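Local coordinates for PHD finger protein 14 (Danio rerio, PDB 7D86), which binds histone H3, preferring the unmodified form, through a module of two PHD-type fingers and a C2HC pre-PHD-type zinc finger, and represses PDGFRA expression, at residues K129-C134 with F156-A162. Residues are numbered along the deposited sequence; the frame is centred on the assembly and turned at random.
Sequences KECSLC and FFHVTCA. With ZN (zinc ion), chain D.
C131 and H158 meet at a zinc ion that joins the CxxC loop of the second PHD-type finger to H158, just before helix 159-164, and to C161 within it; C134 completes this site of three cysteines and one histidine. Such a site illustrates how a small fold is held together by a metal and by the bonds made to its ligands. The C131 side chain starts beside the imidazole: its CB lies 3.3 Å from H158 ND1, oblique to the ring. A chi1 of 172° swings SG away from the backbone N of C131, and there SG binds the zinc at 2.4 Å. The same sulfur accepts two backbone N-H groups, an almost straight one (165°) from H158 N at 3.3 Å and one from L133 N within its own loop. These N-H groups probably ease the negative charge of the thiolate. H158 gives ND1 to the metal at 2.1 Å, while its NE2 is bonded to the carbonyl of T142, which probably helps fix the ring's rotation, together with the metal bond; C134 SG sits at the ring edge, in its plane. Next to the site, S132 grips the carbonyl O of F156 with both its N and its OG, from opposite faces of the carbonyl plane. L133 CD1 packs on F157 CB, 3.6 Å away, the two side chains pointing the same way. Farther out, K129 bends over one face of the F156 ring, CD 3.8 Å from the ring centroid and NZ off-centre at 4.2 Å from that centroid in a cation-pi contact.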
ATOM      1  N   LYS A 129      -8.303 -15.330   5.754  1.00 39.56           N
ATOM      2  CA  LYS A 129      -9.481 -14.850   5.047  1.00 35.38           C
ATOM      3  C   LYS A 129      -9.288 -15.007   3.544  1.00 40.63           C
ATOM      4  O   LYS A 129      -8.168 -15.169   3.054  1.00 44.36           O
ATOM      5  CB  LYS A 129      -9.763 -13.375   5.377  1.00 34.04           C
ATOM      6  CG  LYS A 129     -10.141 -13.123   6.828  1.00 41.11           C
ATOM      7  CD  LYS A 129     -11.548 -13.623   7.103  1.00 50.03           C
ATOM      8  CE  LYS A 129     -11.767 -13.897   8.585  1.00 60.93           C
ATOM      9  NZ  LYS A 129     -11.341 -12.755   9.441  1.00 66.06           N
ATOM     10  N   GLU A 130     -10.395 -14.960   2.812  1.00 36.63           N
ATOM     11  CA  GLU A 130     -10.354 -14.969   1.356  1.00 38.59           C
ATOM     12  C   GLU A 130     -10.608 -13.562   0.842  1.00 36.80           C
ATOM     13  O   GLU A 130     -11.585 -12.915   1.234  1.00 36.74           O
ATOM     14  CB  GLU A 130     -11.373 -15.942   0.762  1.00 49.77           C
ATOM     15  CG  GLU A 130     -11.454 -15.859  -0.756  1.00 58.90           C
ATOM     16  CD  GLU A 130     -12.274 -16.976  -1.373  1.00 70.64           C
ATOM     17  OE1 GLU A 130     -13.017 -17.654  -0.634  1.00 76.82           O
ATOM     18  OE2 GLU A 130     -12.172 -17.177  -2.602  1.00 75.12           O
ATOM     19  N   CYS A 131      -9.719 -13.087  -0.022  1.00 33.06           N
ATOM     20  CA  CYS A 131      -9.873 -11.765  -0.605  1.00 30.62           C
ATOM     21  C   CYS A 131     -10.995 -11.782  -1.633  1.00 29.70           C
ATOM     22  O   CYS A 131     -10.980 -12.583  -2.570  1.00 31.78           O
ATOM     23  CB  CYS A 131      -8.568 -11.309  -1.253  1.00 27.04           C
ATOM     24  SG  CYS A 131      -8.714  -9.783  -2.208  1.00 27.26           S
ATOM     25  N   SER A 132     -11.968 -10.891  -1.460  1.00 28.41           N
ATOM     26  CA  SER A 132     -13.101 -10.841  -2.374  1.00 29.10           C
ATOM     27  C   SER A 132     -12.806 -10.067  -3.648  1.00 32.91           C
ATOM     28  O   SER A 132     -13.645 -10.059  -4.558  1.00 36.82           O
ATOM     29  CB  SER A 132     -14.307 -10.210  -1.670  1.00 32.36           C
ATOM     30  OG  SER A 132     -13.993  -8.894  -1.239  1.00 33.98           O
ATOM     31  N   LEU A 133     -11.647  -9.416  -3.742  1.00 30.96           N
ATOM     32  CA  LEU A 133     -11.321  -8.581  -4.891  1.00 26.04           C
ATOM     33  C   LEU A 133     -10.215  -9.144  -5.775  1.00 31.98           C
ATOM     34  O   LEU A 133      -9.805  -8.465  -6.720  1.00 38.03           O
ATOM     35  CB  LEU A 133     -10.917  -7.184  -4.414  1.00 26.57           C
ATOM     36  CG  LEU A 133     -12.024  -6.408  -3.710  1.00 30.67           C
ATOM     37  CD1 LEU A 133     -11.479  -5.089  -3.193  1.00 30.13           C
ATOM     38  CD2 LEU A 133     -13.165  -6.187  -4.681  1.00 29.10           C
ATOM     39  N   CYS A 134      -9.725 -10.351  -5.503  1.00 32.98           N
ATOM     40  CA  CYS A 134      -8.548 -10.855  -6.205  1.00 33.28           C
ATOM     41  C   CYS A 134      -8.846 -11.093  -7.685  1.00 36.33           C
ATOM     42  O   CYS A 134      -9.860 -11.695  -8.043  1.00 39.65           O
ATOM     43  CB  CYS A 134      -8.055 -12.147  -5.551  1.00 32.76           C
ATOM     44  SG  CYS A 134      -6.481 -11.991  -4.647  1.00 31.68           S
ATOM     45  N   PHE A 156     -13.798  -8.532   3.012  1.00 30.82           N
ATOM     46  CA  PHE A 156     -12.355  -8.695   3.158  1.00 29.99           C
ATOM     47  C   PHE A 156     -11.639  -8.600   1.816  1.00 29.36           C
ATOM     48  O   PHE A 156     -12.134  -9.088   0.793  1.00 27.94           O
ATOM     49  CB  PHE A 156     -12.020 -10.030   3.821  1.00 30.89           C
ATOM     50  CG  PHE A 156     -12.588 -10.168   5.196  1.00 37.24           C
ATOM     51  CD1 PHE A 156     -12.080  -9.420   6.247  1.00 44.34           C
ATOM     52  CD2 PHE A 156     -13.641 -11.027   5.441  1.00 40.42           C
ATOM     53  CE1 PHE A 156     -12.620  -9.532   7.528  1.00 45.35           C
ATOM     54  CE2 PHE A 156     -14.175 -11.144   6.713  1.00 45.01           C
ATOM     55  CZ  PHE A 156     -13.663 -10.392   7.756  1.00 43.34           C
ATOM     56  N   PHE A 157     -10.450  -8.000   1.838  1.00 29.40           N
ATOM     57  CA  PHE A 157      -9.645  -7.863   0.632  1.00 24.87           C
ATOM     58  C   PHE A 157      -8.201  -7.565   1.008  1.00 23.41           C
ATOM     59  O   PHE A 157      -7.922  -7.004   2.068  1.00 23.67           O
ATOM     60  CB  PHE A 157     -10.185  -6.757  -0.289  1.00 25.93           C
ATOM     61  CG  PHE A 157     -10.917  -5.658   0.436  1.00 28.05           C
ATOM     62  CD1 PHE A 157     -10.235  -4.766   1.247  1.00 28.16           C
ATOM     63  CD2 PHE A 157     -12.290  -5.509   0.286  1.00 31.28           C
ATOM     64  CE1 PHE A 157     -10.917  -3.749   1.921  1.00 34.11           C
ATOM     65  CE2 PHE A 157     -12.972  -4.492   0.950  1.00 29.06           C
ATOM     66  CZ  PHE A 157     -12.280  -3.612   1.763  1.00 30.31           C
ATOM     67  N   HIS A 158      -7.283  -7.947   0.120  1.00 25.60           N
ATOM     68  CA  HIS A 158      -5.899  -7.527   0.281  1.00 22.50           C
ATOM     69  C   HIS A 158      -5.814  -6.014   0.175  1.00 24.89           C
ATOM     70  O   HIS A 158      -6.611  -5.377  -0.518  1.00 26.87           O
ATOM     71  CB  HIS A 158      -5.007  -8.148  -0.802  1.00 25.21           C
ATOM     72  CG  HIS A 158      -4.922  -9.636  -0.741  1.00 27.49           C
ATOM     73  ND1 HIS A 158      -5.412 -10.451  -1.740  1.00 30.23           N
ATOM     74  CD2 HIS A 158      -4.397 -10.458   0.198  1.00 27.08           C
ATOM     75  CE1 HIS A 158      -5.193 -11.712  -1.417  1.00 26.74           C
ATOM     76  NE2 HIS A 158      -4.579 -11.744  -0.246  1.00 31.26           N
ATOM     77  N   VAL A 159      -4.809  -5.438   0.841  1.00 23.84           N
ATOM     78  CA  VAL A 159      -4.637  -3.988   0.809  1.00 23.96           C
ATOM     79  C   VAL A 159      -4.415  -3.506  -0.618  1.00 25.96           C
ATOM     80  O   VAL A 159      -4.977  -2.491  -1.039  1.00 26.75           O
ATOM     81  CB  VAL A 159      -3.481  -3.556   1.728  1.00 26.57           C
ATOM     82  CG1 VAL A 159      -3.254  -2.049   1.608  1.00 24.53           C
ATOM     83  CG2 VAL A 159      -3.779  -3.961   3.169  1.00 24.16           C
ATOM     84  N   THR A 160      -3.586  -4.221  -1.385  1.00 26.32           N
ATOM     85  CA  THR A 160      -3.282  -3.782  -2.744  1.00 28.60           C
ATOM     86  C   THR A 160      -4.435  -4.044  -3.704  1.00 28.62           C
ATOM     87  O   THR A 160      -4.594  -3.313  -4.690  1.00 28.25           O
ATOM     88  CB  THR A 160      -2.007  -4.459  -3.248  1.00 29.11           C
ATOM     89  OG1 THR A 160      -2.072  -5.868  -2.992  1.00 29.34           O
ATOM     90  CG2 THR A 160      -0.789  -3.876  -2.534  1.00 31.51           C
ATOM     91  N   CYS A 161      -5.239  -5.075  -3.439  1.00 26.81           N
ATOM     92  CA  CYS A 161      -6.443  -5.287  -4.230  1.00 29.69           C
ATOM     93  C   CYS A 161      -7.445  -4.165  -3.992  1.00 30.75           C
ATOM     94  O   CYS A 161      -8.052  -3.651  -4.938  1.00 30.40           O
ATOM     95  CB  CYS A 161      -7.052  -6.655  -3.905  1.00 31.18           C
ATOM     96  SG  CYS A 161      -6.061  -8.087  -4.484  1.00 32.14           S
ATOM     97  N   ALA A 162      -7.607  -3.755  -2.730  1.00 25.79           N
ATOM     98  CA  ALA A 162      -8.443  -2.599  -2.434  1.00 29.08           C
ATOM     99  C   ALA A 162      -7.851  -1.332  -3.035  1.00 30.86           C
ATOM    100  O   ALA A 162      -8.585  -0.468  -3.531  1.00 29.93           O
ATOM    101  CB  ALA A 162      -8.618  -2.452  -0.916  1.00 26.31           C
TER
HETATM  102 ZN    ZN D 503      -6.654 -10.023  -3.364  1.00 34.37          ZN